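Local coordinates for protein fusarinine C esterase sidJ (Aspergillus fumigatus, PDB 6GUP) that hydrolyses the ester bonds of the siderophore fusarinine C, acting as a homodimeric alpha/beta-hydrolase in fungal iron scavenging, at residues 15-27 against 92-104. Residues are numbered along the deposited sequence; the frame is centred on the assembly and turned at random.
Sequences ILHHYTETLVTFE and EIAQCLKYIKEYK
In this alpha/beta-hydrolase, the antiparallel hairpin at one margin of the central sheet rests on a helix of the sheet's flank through H17, Y99 and Y103, an aromatic cluster that illustrates how one buried imidazole can join two layers. At the ring edge, H17 ND1 and Y99 OH share a hydrogen bond of 2.8 Å whose proton could come from either. H17 NE2 donates to E27 OE1 on the neighbouring strand at 3.0 Å, meeting the anti side of the carboxylate but 29° out of its plane. Bonds at both ring nitrogens should restrain the rotation of the imidazole, which presents the edge at CE1 to the face of Y103 in an edge-to-face pair, planes at 63°. Y103 OH may also give E27 OE1 a weak hydrogen bond, although its strongest polar partner is K107. A water accepts from H18 N and also hydrogen-bonds Y99 OH.

Toward the turn, Y19 takes over. With CG tucked between its backbone N and carbonyl carbon (chi1 73°), its ring meets the helix face-on: C96 CB sits over the centre of the Y19 ring, 3.7 Å from its centroid, a CH-pi contact, with C96 SG over the same face as a sulfur-aromatic contact. C96 SG also touches T25 CB at 3.7 Å. Y19 CB packs on Y99 CB, while L23 CD1 rests 3.5 Å from E92 CD, whose carboxylate is hydrogen-bonded to T75.

Helix 86-108 thus underlies strands 12-18 and 24-28, with C96 and I100 reaching strands 37-42 and 67-72; at the sheet margin, I15 and L16 pair antiparallel with a strand of the second subunit, so that the sheet runs on across the subunit interface.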
ATOM      1  N   ILE A  15      -3.004  -1.379 -16.339  1.00 35.31           N
ATOM      2  CA  ILE A  15      -3.472  -2.706 -15.934  1.00 35.95           C
ATOM      3  C   ILE A  15      -2.962  -3.002 -14.526  1.00 34.87           C
ATOM      4  O   ILE A  15      -1.756  -2.932 -14.276  1.00 35.33           O
ATOM      5  CB  ILE A  15      -2.965  -3.806 -16.899  1.00 37.89           C
ATOM      6  CG1 ILE A  15      -3.369  -3.478 -18.345  1.00 39.60           C
ATOM      7  CG2 ILE A  15      -3.499  -5.179 -16.490  1.00 36.81           C
ATOM      8  CD1 ILE A  15      -2.910  -4.483 -19.383  1.00 40.68           C
ATOM      9  N   LEU A  16      -3.881  -3.335 -13.618  1.00 33.84           N
ATOM     10  CA  LEU A  16      -3.522  -3.767 -12.267  1.00 34.43           C
ATOM     11  C   LEU A  16      -3.391  -5.289 -12.233  1.00 35.08           C
ATOM     12  O   LEU A  16      -4.365  -6.006 -12.478  1.00 34.42           O
ATOM     13  CB  LEU A  16      -4.570  -3.306 -11.249  1.00 33.00           C
ATOM     14  CG  LEU A  16      -4.224  -3.514  -9.768  1.00 33.44           C
ATOM     15  CD1 LEU A  16      -3.044  -2.646  -9.349  1.00 32.39           C
ATOM     16  CD2 LEU A  16      -5.433  -3.221  -8.894  1.00 34.57           C
ATOM     17  N   HIS A  17      -2.183  -5.765 -11.930  1.00 35.12           N
ATOM     18  CA  HIS A  17      -1.883  -7.194 -11.844  1.00 36.39           C
ATOM     19  C   HIS A  17      -1.745  -7.640 -10.397  1.00 36.13           C
ATOM     20  O   HIS A  17      -1.509  -6.825  -9.512  1.00 36.07           O
ATOM     21  CB  HIS A  17      -0.569  -7.505 -12.555  1.00 37.01           C
ATOM     22  CG  HIS A  17      -0.521  -7.036 -13.974  1.00 37.15           C
ATOM     23  ND1 HIS A  17      -0.825  -7.857 -15.037  1.00 38.31           N
ATOM     24  CD2 HIS A  17      -0.198  -5.834 -14.505  1.00 37.05           C
ATOM     25  CE1 HIS A  17      -0.694  -7.180 -16.162  1.00 38.47           C
ATOM     26  NE2 HIS A  17      -0.314  -5.950 -15.869  1.00 37.29           N
ATOM     27  N   HIS A  18      -1.886  -8.944 -10.181  1.00 36.83           N
ATOM     28  CA  HIS A  18      -1.591  -9.584  -8.902  1.00 38.46           C
ATOM     29  C   HIS A  18      -0.444 -10.568  -9.118  1.00 38.76           C
ATOM     30  O   HIS A  18      -0.644 -11.628  -9.713  1.00 38.63           O
ATOM     31  CB  HIS A  18      -2.830 -10.318  -8.372  1.00 40.21           C
ATOM     32  CG  HIS A  18      -3.679  -9.493  -7.456  1.00 39.31           C
ATOM     33  ND1 HIS A  18      -3.700  -9.683  -6.092  1.00 39.88           N
ATOM     34  CD2 HIS A  18      -4.537  -8.478  -7.708  1.00 38.88           C
ATOM     35  CE1 HIS A  18      -4.534  -8.819  -5.543  1.00 39.69           C
ATOM     36  NE2 HIS A  18      -5.055  -8.075  -6.502  1.00 39.05           N
ATOM     37  N   TYR A  19       0.756 -10.209  -8.655  1.00 38.74           N
ATOM     38  CA  TYR A  19       1.917 -11.111  -8.733  1.00 38.29           C
ATOM     39  C   TYR A  19       1.984 -12.088  -7.545  1.00 40.24           C
ATOM     40  O   TYR A  19       2.600 -13.150  -7.651  1.00 41.83           O
ATOM     41  CB  TYR A  19       3.233 -10.336  -8.946  1.00 36.58           C
ATOM     42  CG  TYR A  19       3.785  -9.566  -7.764  1.00 35.11           C
ATOM     43  CD1 TYR A  19       4.656 -10.174  -6.860  1.00 34.29           C
ATOM     44  CD2 TYR A  19       3.482  -8.215  -7.578  1.00 34.77           C
ATOM     45  CE1 TYR A  19       5.181  -9.471  -5.785  1.00 33.59           C
ATOM     46  CE2 TYR A  19       4.006  -7.502  -6.507  1.00 34.31           C
ATOM     47  CZ  TYR A  19       4.855  -8.134  -5.614  1.00 34.13           C
ATOM     48  OH  TYR A  19       5.378  -7.433  -4.554  1.00 34.63           O
ATOM     49  N   THR A  20       1.364 -11.716  -6.424  1.00 42.31           N
ATOM     50  CA  THR A  20       0.951 -12.673  -5.386  1.00 43.53           C
ATOM     51  C   THR A  20      -0.539 -12.447  -5.120  1.00 47.00           C
ATOM     52  O   THR A  20      -1.154 -11.573  -5.734  1.00 46.92           O
ATOM     53  CB  THR A  20       1.753 -12.522  -4.068  1.00 40.76           C
ATOM     54  OG1 THR A  20       1.323 -11.356  -3.352  1.00 38.97           O
ATOM     55  CG2 THR A  20       3.252 -12.435  -4.337  1.00 39.96           C
ATOM     56  N   GLU A  21      -1.114 -13.227  -4.207  1.00 50.84           N
ATOM     57  CA  GLU A  21      -2.511 -13.032  -3.797  1.00 53.22           C
ATOM     58  C   GLU A  21      -2.699 -11.715  -3.028  1.00 47.95           C
ATOM     59  O   GLU A  21      -3.762 -11.097  -3.110  1.00 47.85           O
ATOM     60  CB  GLU A  21      -3.009 -14.214  -2.952  1.00 62.20           C
ATOM     61  CG  GLU A  21      -3.022 -15.565  -3.663  1.00 71.00           C
ATOM     62  CD  GLU A  21      -4.079 -15.666  -4.751  1.00 77.88           C
ATOM     63  OE1 GLU A  21      -5.141 -16.273  -4.494  1.00 81.54           O
ATOM     64  OE2 GLU A  21      -3.850 -15.142  -5.862  1.00 78.76           O
ATOM     65  N   THR A  22      -1.661 -11.293  -2.301  1.00 45.26           N
ATOM     66  CA  THR A  22      -1.679 -10.070  -1.488  1.00 45.30           C
ATOM     67  C   THR A  22      -1.108  -8.837  -2.207  1.00 42.89           C
ATOM     68  O   THR A  22      -1.559  -7.718  -1.953  1.00 45.17           O
ATOM     69  CB  THR A  22      -0.881 -10.287  -0.180  1.00 47.96           C
ATOM     70  OG1 THR A  22      -1.369 -11.455   0.491  1.00 50.66           O
ATOM     71  CG2 THR A  22      -0.995  -9.085   0.763  1.00 50.73           C
ATOM     72  N   LEU A  23      -0.127  -9.038  -3.089  1.00 38.69           N
ATOM     73  CA  LEU A  23       0.670  -7.936  -3.645  1.00 36.07           C
ATOM     74  C   LEU A  23       0.376  -7.690  -5.123  1.00 34.07           C
ATOM     75  O   LEU A  23       0.148  -8.635  -5.884  1.00 34.49           O
ATOM     76  CB  LEU A  23       2.162  -8.217  -3.436  1.00 37.70           C
ATOM     77  CG  LEU A  23       2.583  -8.461  -1.979  1.00 39.38           C
ATOM     78  CD1 LEU A  23       3.994  -9.023  -1.893  1.00 40.70           C
ATOM     79  CD2 LEU A  23       2.462  -7.186  -1.155  1.00 38.79           C
ATOM     80  N   VAL A  24       0.401  -6.414  -5.515  1.00 33.48           N
ATOM     81  CA  VAL A  24       0.032  -5.987  -6.871  1.00 34.15           C
ATOM     82  C   VAL A  24       1.148  -5.223  -7.572  1.00 35.10           C
ATOM     83  O   VAL A  24       2.028  -4.647  -6.925  1.00 35.94           O
ATOM     84  CB  VAL A  24      -1.253  -5.112  -6.890  1.00 35.08           C
ATOM     85  CG1 VAL A  24      -2.450  -5.920  -6.417  1.00 36.27           C
ATOM     86  CG2 VAL A  24      -1.104  -3.838  -6.059  1.00 35.17           C
ATOM     87  N   THR A  25       1.091  -5.232  -8.901  1.00 36.45           N
ATOM     88  CA  THR A  25       1.941  -4.383  -9.731  1.00 37.79           C
ATOM     89  C   THR A  25       1.080  -3.719 -10.810  1.00 37.42           C
ATOM     90  O   THR A  25       0.272  -4.387 -11.462  1.00 37.07           O
ATOM     91  CB  THR A  25       3.148  -5.154 -10.334  1.00 39.38           C
ATOM     92  OG1 THR A  25       3.937  -4.270 -11.139  1.00 40.59           O
ATOM     93  CG2 THR A  25       2.713  -6.348 -11.182  1.00 39.76           C
ATOM     94  N   PHE A  26       1.237  -2.403 -10.958  1.00 36.06           N
ATOM     95  CA  PHE A  26       0.457  -1.612 -11.912  1.00 35.82           C
ATOM     96  C   PHE A  26       1.277  -1.332 -13.169  1.00 36.61           C
ATOM     97  O   PHE A  26       2.332  -0.701 -13.095  1.00 36.34           O
ATOM     98  CB  PHE A  26       0.005  -0.293 -11.280  1.00 35.37           C
ATOM     99  CG  PHE A  26      -0.660   0.647 -12.249  1.00 36.86           C
ATOM    100  CD1 PHE A  26      -1.941   0.385 -12.728  1.00 37.89           C
ATOM    101  CD2 PHE A  26      -0.003   1.790 -12.694  1.00 37.31           C
ATOM    102  CE1 PHE A  26      -2.551   1.250 -13.627  1.00 37.90           C
ATOM    103  CE2 PHE A  26      -0.610   2.657 -13.592  1.00 38.54           C
ATOM    104  CZ  PHE A  26      -1.886   2.387 -14.058  1.00 38.92           C
ATOM    105  N   GLU A  27       0.769  -1.789 -14.312  1.00 37.94           N
ATOM    106  CA  GLU A  27       1.406  -1.579 -15.612  1.00 39.27           C
ATOM    107  C   GLU A  27       0.797  -0.351 -16.274  1.00 39.51           C
ATOM    108  O   GLU A  27      -0.414  -0.297 -16.458  1.00 39.73           O
ATOM    109  CB  GLU A  27       1.182  -2.800 -16.506  1.00 39.98           C
ATOM    110  CG  GLU A  27       1.893  -2.744 -17.854  1.00 42.37           C
ATOM    111  CD  GLU A  27       1.618  -3.952 -18.734  1.00 43.53           C
ATOM    112  OE1 GLU A  27       0.681  -4.727 -18.444  1.00 44.69           O
ATOM    113  OE2 GLU A  27       2.346  -4.124 -19.733  1.00 46.39           O
ATOM    114  N   GLU A  92      10.123 -10.334  -2.890  1.00 36.74           N
ATOM    115  CA  GLU A  92       8.882  -9.897  -3.532  1.00 36.82           C
ATOM    116  C   GLU A  92       9.125  -9.252  -4.898  1.00 34.65           C
ATOM    117  O   GLU A  92       8.313  -9.417  -5.807  1.00 35.05           O
ATOM    118  CB  GLU A  92       8.109  -8.962  -2.602  1.00 40.04           C
ATOM    119  CG  GLU A  92       7.553  -9.703  -1.391  1.00 43.05           C
ATOM    120  CD  GLU A  92       7.100  -8.803  -0.258  1.00 45.78           C
ATOM    121  OE1 GLU A  92       7.233  -7.564  -0.352  1.00 46.82           O
ATOM    122  OE2 GLU A  92       6.602  -9.351   0.747  1.00 46.79           O
ATOM    123  N   ILE A  93      10.237  -8.531  -5.039  1.00 33.88           N
ATOM    124  CA  ILE A  93      10.679  -8.032  -6.349  1.00 32.29           C
ATOM    125  C   ILE A  93      10.929  -9.213  -7.293  1.00 31.84           C
ATOM    126  O   ILE A  93      10.468  -9.203  -8.435  1.00 32.01           O
ATOM    127  CB  ILE A  93      11.939  -7.134  -6.234  1.00 31.97           C
ATOM    128  CG1 ILE A  93      11.566  -5.795  -5.586  1.00 31.90           C
ATOM    129  CG2 ILE A  93      12.567  -6.881  -7.604  1.00 32.68           C
ATOM    130  CD1 ILE A  93      12.742  -5.000  -5.056  1.00 31.43           C
ATOM    131  N   ALA A  94      11.644 -10.224  -6.802  1.00 32.87           N
ATOM    132  CA  ALA A  94      11.916 -11.444  -7.575  1.00 33.98           C
ATOM    133  C   ALA A  94      10.635 -12.158  -8.017  1.00 35.45           C
ATOM    134  O   ALA A  94      10.549 -12.638  -9.151  1.00 35.91           O
ATOM    135  CB  ALA A  94      12.797 -12.394  -6.774  1.00 34.34           C
ATOM    136  N   GLN A  95       9.649 -12.222  -7.119  1.00 36.07           N
ATOM    137  CA  GLN A  95       8.321 -12.764  -7.447  1.00 37.34           C
ATOM    138  C   GLN A  95       7.600 -11.929  -8.507  1.00 34.67           C
ATOM    139  O   GLN A  95       6.973 -12.483  -9.411  1.00 33.83           O
ATOM    140  CB  GLN A  95       7.446 -12.879  -6.193  1.00 42.38           C
ATOM    141  CG  GLN A  95       7.805 -14.057  -5.303  1.00 48.68           C
ATOM    142  CD  GLN A  95       7.005 -14.089  -4.013  1.00 54.54           C
ATOM    143  OE1 GLN A  95       6.927 -13.093  -3.290  1.00 56.72           O
ATOM    144  NE2 GLN A  95       6.412 -15.239  -3.712  1.00 55.55           N
ATOM    145  N   CYS A  96       7.694 -10.604  -8.387  1.00 33.00           N
ATOM    146  CA  CYS A  96       7.104  -9.689  -9.369  1.00 32.64           C
ATOM    147  C   CYS A  96       7.766  -9.814 -10.742  1.00 33.41           C
ATOM    148  O   CYS A  96       7.079  -9.800 -11.766  1.00 33.73           O
ATOM    149  CB  CYS A  96       7.192  -8.240  -8.885  1.00 32.22           C
ATOM    150  SG  CYS A  96       6.212  -7.088  -9.871  1.00 34.05           S
ATOM    151  N   LEU A  97       9.094  -9.930 -10.756  1.00 33.85           N
ATOM    152  CA  LEU A  97       9.850 -10.132 -11.997  1.00 34.82           C
ATOM    153  C   LEU A  97       9.495 -11.447 -12.687  1.00 35.92           C
ATOM    154  O   LEU A  97       9.367 -11.483 -13.913  1.00 35.99           O
ATOM    155  CB  LEU A  97      11.357 -10.088 -11.734  1.00 35.47           C
ATOM    156  CG  LEU A  97      11.949  -8.741 -11.318  1.00 36.59           C
ATOM    157  CD1 LEU A  97      13.391  -8.920 -10.880  1.00 37.46           C
ATOM    158  CD2 LEU A  97      11.872  -7.741 -12.451  1.00 37.29           C
ATOM    159  N   LYS A  98       9.346 -12.516 -11.904  1.00 38.44           N
ATOM    160  CA  LYS A  98       8.899 -13.810 -12.435  1.00 42.78           C
ATOM    161  C   LYS A  98       7.536 -13.688 -13.102  1.00 42.38           C
ATOM    162  O   LYS A  98       7.333 -14.212 -14.200  1.00 42.71           O
ATOM    163  CB  LYS A  98       8.830 -14.880 -11.340  1.00 48.63           C
ATOM    164  CG  LYS A  98       8.383 -16.239 -11.867  1.00 56.94           C
ATOM    165  CD  LYS A  98       8.177 -17.270 -10.777  1.00 66.88           C
ATOM    166  CE  LYS A  98       7.740 -18.589 -11.397  1.00 75.70           C
ATOM    167  NZ  LYS A  98       7.785 -19.719 -10.432  1.00 79.39           N
ATOM    168  N   TYR A  99       6.608 -13.014 -12.425  1.00 41.53           N
ATOM    169  CA  TYR A  99       5.265 -12.798 -12.960  1.00 41.09           C
ATOM    170  C   TYR A  99       5.289 -12.005 -14.269  1.00 39.55           C
ATOM    171  O   TYR A  99       4.652 -12.403 -15.245  1.00 38.15           O
ATOM    172  CB  TYR A  99       4.370 -12.080 -11.943  1.00 40.92           C
ATOM    173  CG  TYR A  99       3.051 -11.661 -12.544  1.00 41.68           C
ATOM    174  CD1 TYR A  99       2.008 -12.576 -12.686  1.00 43.18           C
ATOM    175  CD2 TYR A  99       2.858 -10.361 -13.015  1.00 39.21           C
ATOM    176  CE1 TYR A  99       0.801 -12.203 -13.258  1.00 42.76           C
ATOM    177  CE2 TYR A  99       1.657  -9.980 -13.592  1.00 40.63           C
ATOM    178  CZ  TYR A  99       0.630 -10.903 -13.709  1.00 41.79           C
ATOM    179  OH  TYR A  99      -0.563 -10.530 -14.277  1.00 41.30           O
ATOM    180  N   ILE A 100       6.009 -10.883 -14.269  1.00 38.97           N
ATOM    181  CA  ILE A 100       6.132 -10.022 -15.457  1.00 38.65           C
ATOM    182  C   ILE A 100       6.713 -10.796 -16.640  1.00 40.06           C
ATOM    183  O   ILE A 100       6.254 -10.636 -17.774  1.00 40.30           O
ATOM    184  CB  ILE A 100       6.992  -8.760 -15.171  1.00 37.39           C
ATOM    185  CG1 ILE A 100       6.222  -7.798 -14.259  1.00 36.53           C
ATOM    186  CG2 ILE A 100       7.367  -8.034 -16.464  1.00 36.85           C
ATOM    187  CD1 ILE A 100       7.064  -6.692 -13.656  1.00 35.88           C
ATOM    188  N   LYS A 101       7.713 -11.630 -16.364  1.00 43.51           N
ATOM    189  CA  LYS A 101       8.376 -12.427 -17.396  1.00 48.98           C
ATOM    190  C   LYS A 101       7.433 -13.447 -18.037  1.00 49.40           C
ATOM    191  O   LYS A 101       7.411 -13.575 -19.263  1.00 48.06           O
ATOM    192  CB  LYS A 101       9.611 -13.122 -16.819  1.00 55.57           C
ATOM    193  CG  LYS A 101      10.562 -13.701 -17.860  1.00 63.16           C
ATOM    194  CD  LYS A 101      12.013 -13.586 -17.409  1.00 69.76           C
ATOM    195  CE  LYS A 101      12.895 -14.711 -17.923  1.00 74.40           C
ATOM    196  NZ  LYS A 101      14.238 -14.675 -17.276  1.00 74.40           N
ATOM    197  N   GLU A 102       6.655 -14.158 -17.218  1.00 53.79           N
ATOM    198  CA  GLU A 102       5.643 -15.095 -17.737  1.00 60.31           C
ATOM    199  C   GLU A 102       4.484 -14.350 -18.408  1.00 57.27           C
ATOM    200  O   GLU A 102       3.992 -14.790 -19.449  1.00 58.59           O
ATOM    201  CB  GLU A 102       5.123 -16.044 -16.637  1.00 71.83           C
ATOM    202  CG  GLU A 102       3.866 -16.860 -16.969  1.00 84.79           C
ATOM    203  CD  GLU A 102       4.070 -17.934 -18.034  1.00 93.89           C
ATOM    204  OE1 GLU A 102       3.534 -19.048 -17.850  1.00 96.47           O
ATOM    205  OE2 GLU A 102       4.747 -17.684 -19.054  1.00 91.96           O
ATOM    206  N   TYR A 103       4.051 -13.244 -17.803  1.00 51.92           N
ATOM    207  CA  TYR A 103       2.980 -12.407 -18.362  1.00 48.48           C
ATOM    208  C   TYR A 103       3.316 -11.892 -19.761  1.00 49.31           C
ATOM    209  O   TYR A 103       2.492 -11.991 -20.673  1.00 48.91           O
ATOM    210  CB  TYR A 103       2.674 -11.221 -17.434  1.00 46.13           C
ATOM    211  CG  TYR A 103       1.897 -10.097 -18.089  1.00 44.01           C
ATOM    212  CD1 TYR A 103       0.579 -10.282 -18.504  1.00 42.15           C
ATOM    213  CD2 TYR A 103       2.483  -8.845 -18.294  1.00 42.88           C
ATOM    214  CE1 TYR A 103      -0.133  -9.255 -19.108  1.00 41.22           C
ATOM    215  CE2 TYR A 103       1.778  -7.812 -18.894  1.00 41.61           C
ATOM    216  CZ  TYR A 103       0.471  -8.020 -19.301  1.00 41.18           C
ATOM    217  OH  TYR A 103      -0.235  -6.997 -19.890  1.00 41.95           O
ATOM    218  N   LYS A 104       4.517 -11.339 -19.914  1.00 51.91           N
ATOM    219  CA  LYS A 104       4.963 -10.798 -21.203  1.00 54.39           C
ATOM    220  C   LYS A 104       5.191 -11.873 -22.264  1.00 58.00           C
ATOM    221  O   LYS A 104       5.006 -11.610 -23.455  1.00 57.74           O
ATOM    222  CB  LYS A 104       6.222  -9.932 -21.038  1.00 53.43           C
ATOM    223  CG  LYS A 104       5.975  -8.581 -20.379  1.00 51.01           C
ATOM    224  CD  LYS A 104       5.034  -7.711 -21.202  1.00 48.76           C
ATOM    225  CE  LYS A 104       4.867  -6.317 -20.622  1.00 47.97           C
ATOM    226  NZ  LYS A 104       6.003  -5.411 -20.942  1.00 46.06           N
TER
HETATM  227  O   HOH W   1      -2.369 -10.743 -12.290  1.00 44.90           O